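PDB 3E0X: lipase-esterase related protein from Clostridium acetobutylicum, which is probably a hydrolase of the alpha/beta-hydrolase fold, perhaps acting as a lipase or esterase, with a substrate not yet established. Local coordinates for residues L137-N140 / Y141-E144; K156-E159 / T160-K163. One frame throughout, in Å; residues are numbered along the deposited sequence. Where two conformers were deposited one is given.

Contact 1. Residues L137-N140 / Y141-E144; sequences LDNN and YLLE. With OXE (ortho-xylene), chain C.
Asp138 opens the helix 139-146: its backbone O accepts from Leu142 N at 3.1 Å with an N-H...O angle of 162°, and the same spacing repeats one residue on, Asn139 O to Leu143 N at 2.9 Å, and again from Asn140 O to Glu144 N. The side chain of Asp138 is the N-cap. With CG anti to the backbone N (chi1 180°), the carboxylate swings back over the first turn, and OD1 accepts from Tyr141 N at 3.0 Å. This N-H comes down on OD1 from above the carboxylate plane rather than from its rim. The other oxygen, OD2, rests 3.4 Å from Tyr141 CB and forms a salt bridge with Lys131 of helix 126-133, so the two oxygens have separate jobs: one caps, the other joins two helices. The negative charge at this N-terminus would also suit the helix dipole.

These helices belong to the helical cap inserted between strands 109-115 and 191-196, as in many alpha/beta hydrolases. From the outer side of helix 139-146, Asn140 ND2 donates to a water at 3.1 Å, and that water donates in turn to Glu144 OE1, bridging one helical turn. Glu144 reaches it with an extended chain. Next to Asp138, Asn139 brings ND2 to 3.7 Å from Leu143 CD1, the two side chains crossing at a slant; Leu143 CG also packs against Asn139 O. Tyr141 turns its ring away from Asp138 to meet Phe128, the ring planes about 40° apart. Leu142 points CD1 inward at the bound ortho-xylene, where its 2.9 Å approach to ligand atom C5 is too close for two carbons and therefore doubtful.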
loop_
_atom_site.group_PDB
_atom_site.type_symbol
_atom_site.label_atom_id
_atom_site.label_comp_id
_atom_site.label_asym_id
_atom_site.label_seq_id
_atom_site.Cartn_x
_atom_site.Cartn_y
_atom_site.Cartn_z
ATOM N N LEU A 137 -15.059 -12.543 -8.616
ATOM C CA LEU A 137 -14.763 -11.711 -7.464
ATOM C C LEU A 137 -15.949 -11.674 -6.502
ATOM O O LEU A 137 -17.037 -11.211 -6.853
ATOM C CB LEU A 137 -14.422 -10.290 -7.930
ATOM C CG LEU A 137 -14.152 -9.251 -6.849
ATOM C CD1 LEU A 137 -12.991 -9.697 -5.962
ATOM C CD2 LEU A 137 -13.859 -7.864 -7.450
ATOM N N ASP A 138 -15.739 -12.200 -5.294
ATOM C CA ASP A 138 -16.788 -12.262 -4.282
ATOM C C ASP A 138 -16.916 -10.897 -3.606
ATOM O O ASP A 138 -16.193 -10.607 -2.653
ATOM C CB ASP A 138 -16.495 -13.378 -3.270
ATOM C CG ASP A 138 -17.542 -13.506 -2.175
ATOM O OD1 ASP A 138 -18.464 -12.648 -2.091
ATOM O OD2 ASP A 138 -17.430 -14.459 -1.367
ATOM N N ASN A 139 -17.861 -10.076 -4.072
ATOM C CA ASN A 139 -18.060 -8.755 -3.485
ATOM C C ASN A 139 -18.550 -8.815 -2.035
ATOM O O ASN A 139 -18.218 -7.943 -1.229
ATOM C CB ASN A 139 -19.056 -7.928 -4.296
ATOM C CG ASN A 139 -18.933 -6.442 -4.027
ATOM O OD1 ASN A 139 -17.825 -5.916 -3.966
ATOM N ND2 ASN A 139 -20.063 -5.758 -3.867
ATOM N N ASN A 140 -19.324 -9.841 -1.692
ATOM C CA ASN A 140 -19.750 -10.001 -0.304
ATOM C C ASN A 140 -18.543 -10.132 0.612
ATOM O O ASN A 140 -18.475 -9.497 1.684
ATOM C CB ASN A 140 -20.676 -11.205 -0.136
ATOM C CG ASN A 140 -21.159 -11.372 1.299
ATOM O OD1 ASN A 140 -21.965 -10.577 1.784
ATOM N ND2 ASN A 140 -20.663 -12.410 1.983
ATOM N N TYR A 141 -17.554 -10.919 0.182
ATOM C CA TYR A 141 -16.375 -11.116 1.015
ATOM C C TYR A 141 -15.543 -9.838 1.050
ATOM O O TYR A 141 -15.050 -9.467 2.116
ATOM C CB TYR A 141 -15.524 -12.289 0.514
ATOM C CG TYR A 141 -14.376 -12.600 1.445
ATOM C CD1 TYR A 141 -14.623 -13.227 2.649
ATOM C CD2 TYR A 141 -13.057 -12.266 1.123
ATOM C CE1 TYR A 141 -13.609 -13.527 3.531
ATOM C CE2 TYR A 141 -11.996 -12.559 2.012
ATOM C CZ TYR A 141 -12.300 -13.184 3.211
ATOM O OH TYR A 141 -11.281 -13.490 4.093
ATOM N N LEU A 142 -15.418 -9.149 -0.083
ATOM C CA LEU A 142 -14.668 -7.899 -0.094
ATOM C C LEU A 142 -15.276 -6.897 0.895
ATOM O O LEU A 142 -14.571 -6.254 1.683
ATOM C CB LEU A 142 -14.639 -7.326 -1.502
ATOM C CG LEU A 142 -13.705 -6.158 -1.724
ATOM C CD1 LEU A 142 -12.290 -6.553 -1.333
ATOM C CD2 LEU A 142 -13.769 -5.768 -3.176
ATOM N N LEU A 143 -16.609 -6.783 0.879
ATOM C CA LEU A 143 -17.270 -5.867 1.772
ATOM C C LEU A 143 -17.028 -6.282 3.225
ATOM O O LEU A 143 -16.878 -5.428 4.108
ATOM C CB LEU A 143 -18.773 -5.794 1.448
ATOM C CG LEU A 143 -19.102 -4.940 0.220
ATOM C CD1 LEU A 143 -20.524 -5.228 -0.252
ATOM C CD2 LEU A 143 -18.945 -3.463 0.563
ATOM N N GLU A 144 -17.029 -7.585 3.498
ATOM C CA GLU A 144 -16.788 -8.052 4.855
ATOM C C GLU A 144 -15.386 -7.635 5.302
ATOM O O GLU A 144 -15.180 -7.189 6.445
ATOM C CB GLU A 144 -16.971 -9.577 4.943
ATOM C CG GLU A 144 -16.893 -10.111 6.355
ATOM C CD GLU A 144 -17.067 -11.624 6.426
ATOM O OE1 GLU A 144 -17.247 -12.276 5.359
ATOM O OE2 GLU A 144 -17.021 -12.157 7.565
HETATM C C1 OXE C . -8.010 -4.512 -0.958
HETATM C C2 OXE C . -7.991 -3.087 -1.357
HETATM C C3 OXE C . -9.186 -2.386 -1.501
HETATM C C4 OXE C . -10.389 -3.054 -1.246
HETATM C C5 OXE C . -10.420 -4.404 -0.878
HETATM C C6 OXE C . -9.234 -5.141 -0.718
HETATM C "C1'" OXE C . -6.701 -5.240 -0.783
HETATM C "C2'" OXE C . -6.679 -2.414 -1.620
HETATM O O HOH W 1 -20.095 -12.570 5.011
#

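Contact 2. Residues K156-E159 / T160-K163; sequences KYFE and TLEK
Leu161 folds back on Phe158 across the type I beta turn that follows helix 152-158, its N-H donating to Phe158 O at 3.3 Å. Along the leucine, CB sits 3.4 Å from that same Phe158 O and CG stays near it, at 3.9 Å from Phe158 O. At the fork, CD1 lies beside the carbonyl oxygens of Tyr157 and Phe158, while CD2 reaches the Phe158 ring, 3.7 Å from CE1.

Inside the turn, Thr160 reaches back to Tyr157, whose own OH hydrogen-bonds to Glu34. Thr160 OG1 stands between backbone N and carbonyl carbon (chi1 74°), which brings the hydroxyl to Tyr157 O at 2.8 Å, in the carbonyl plane and on a lone pair. Thr160 N donates to that oxygen too, at 3.0 Å, so two bonds grip one carbonyl. In one of its two deposited conformers, Glu159 bends at chi2 and sets OE2 3.1 Å from Lys163 NZ, a salt bridge on the surface. A water donates to Glu159 O and Leu161 O and accepts from Lys163 NZ.

The turn thus carries the chain from helix 152-158 toward helix 165-177: Phe158 packs on helix 139-146, and Leu161 touches Met168 of helix 165-177.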
loop_
_atom_site.group_PDB
_atom_site.type_symbol
_atom_site.label_atom_id
_atom_site.label_comp_id
_atom_site.label_asym_id
_atom_site.label_seq_id
_atom_site.Cartn_x
_atom_site.Cartn_y
_atom_site.Cartn_z
ATOM N N LYS A 156 -18.162 5.902 0.272
ATOM C CA LYS A 156 -17.501 6.754 -0.707
ATOM C C LYS A 156 -16.219 6.104 -1.258
ATOM O O LYS A 156 -15.993 6.057 -2.474
ATOM C CB LYS A 156 -17.158 8.092 -0.037
ATOM C CG LYS A 156 -16.476 9.096 -0.931
ATOM C CD LYS A 156 -15.981 10.288 -0.126
ATOM C CE LYS A 156 -15.155 11.206 -1.010
ATOM N NZ LYS A 156 -14.725 12.441 -0.300
ATOM N N TYR A 157 -15.361 5.628 -0.364
ATOM C CA TYR A 157 -14.083 5.132 -0.851
ATOM C C TYR A 157 -14.145 3.758 -1.480
ATOM O O TYR A 157 -13.335 3.439 -2.371
ATOM C CB TYR A 157 -12.990 5.242 0.215
ATOM C CG TYR A 157 -12.598 6.687 0.398
ATOM C CD1 TYR A 157 -11.657 7.286 -0.442
ATOM C CD2 TYR A 157 -13.210 7.475 1.377
ATOM C CE1 TYR A 157 -11.313 8.640 -0.288
ATOM C CE2 TYR A 157 -12.878 8.825 1.534
ATOM C CZ TYR A 157 -11.919 9.402 0.695
ATOM O OH TYR A 157 -11.574 10.734 0.863
ATOM N N PHE A 158 -15.119 2.952 -1.068
ATOM C CA PHE A 158 -15.329 1.695 -1.761
ATOM C C PHE A 158 -15.653 1.923 -3.238
ATOM O O PHE A 158 -15.246 1.136 -4.103
ATOM C CB PHE A 158 -16.386 0.837 -1.062
ATOM C CG PHE A 158 -16.318 -0.626 -1.430
ATOM C CD1 PHE A 158 -15.240 -1.405 -1.023
ATOM C CD2 PHE A 158 -17.328 -1.225 -2.155
ATOM C CE1 PHE A 158 -15.155 -2.775 -1.358
ATOM C CE2 PHE A 158 -17.264 -2.574 -2.497
ATOM C CZ PHE A 158 -16.184 -3.355 -2.088
ATOM N N GLU A 159 -16.357 3.016 -3.537
ATOM C CA GLU A 159 -16.719 3.336 -4.927
ATOM C C GLU A 159 -15.523 3.799 -5.757
ATOM O O GLU A 159 -15.605 3.846 -6.982
ATOM C CB GLU A 159 -17.877 4.356 -4.982
ATOM C CG GLU A 159 -17.942 5.313 -6.207
ATOM C CD GLU A 159 -18.598 4.727 -7.466
ATOM O OE1 GLU A 159 -19.486 3.846 -7.352
ATOM O OE2 GLU A 159 -18.234 5.177 -8.585
ATOM N N THR A 160 -14.402 4.133 -5.099
ATOM C CA THR A 160 -13.203 4.517 -5.860
ATOM C C THR A 160 -12.392 3.330 -6.399
ATOM O O THR A 160 -11.432 3.518 -7.194
ATOM C CB THR A 160 -12.221 5.420 -5.051
ATOM O OG1 THR A 160 -11.529 4.644 -4.062
ATOM C CG2 THR A 160 -12.939 6.589 -4.402
ATOM N N LEU A 161 -12.770 2.117 -5.990
ATOM C CA LEU A 161 -12.077 0.927 -6.450
ATOM C C LEU A 161 -12.249 0.821 -7.964
ATOM O O LEU A 161 -13.243 1.297 -8.529
ATOM C CB LEU A 161 -12.628 -0.327 -5.797
ATOM C CG LEU A 161 -11.906 -0.782 -4.531
ATOM C CD1 LEU A 161 -11.689 0.291 -3.464
ATOM C CD2 LEU A 161 -12.623 -2.010 -3.946
ATOM N N GLU A 162 -11.275 0.207 -8.624
ATOM C CA GLU A 162 -11.330 0.016 -10.064
ATOM C C GLU A 162 -12.594 -0.710 -10.485
ATOM O O GLU A 162 -13.015 -1.665 -9.826
ATOM C CB GLU A 162 -10.103 -0.788 -10.509
ATOM C CG GLU A 162 -8.782 -0.043 -10.311
ATOM C CD GLU A 162 -8.626 1.142 -11.252
ATOM O OE1 GLU A 162 -8.993 1.033 -12.448
ATOM O OE2 GLU A 162 -8.170 2.194 -10.791
ATOM N N LYS A 163 -13.179 -0.277 -11.599
ATOM C CA LYS A 163 -14.447 -0.847 -12.045
ATOM C C LYS A 163 -14.306 -2.147 -12.837
ATOM O O LYS A 163 -15.243 -2.947 -12.871
ATOM C CB LYS A 163 -15.249 0.180 -12.838
ATOM C CG LYS A 163 -15.825 1.271 -11.970
ATOM C CD LYS A 163 -16.620 2.279 -12.788
ATOM C CE LYS A 163 -17.474 3.157 -11.890
ATOM N NZ LYS A 163 -16.646 4.056 -11.059
HETATM O O HOH W 2 -13.848 3.697 -9.637
HETATM O O HOH W 3 -17.549 1.922 -8.450
#

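How the contacts relate
Contact 1 and contact 2 follow in series along the chain, their centres about 13 Å apart, and meet through Phe158. Its CZ lies 3.6 Å from Asn139 OD1 and its CE2 3.6 Å from Leu143 CD2, so the ring of 156-159 is embraced by residues from both halves of contact 1. Nearer the pocket, Leu142 CD2 and Leu161 CD2 come within 4.0 Å. Each contact supplies one leucine to the ortho-xylene site; the side chain of Leu161 is about 4 Å from the ligand. The same pocket includes Ser92 and His227, and Ser92 occupies a GxSxG sequence consistent with a nucleophile elbow.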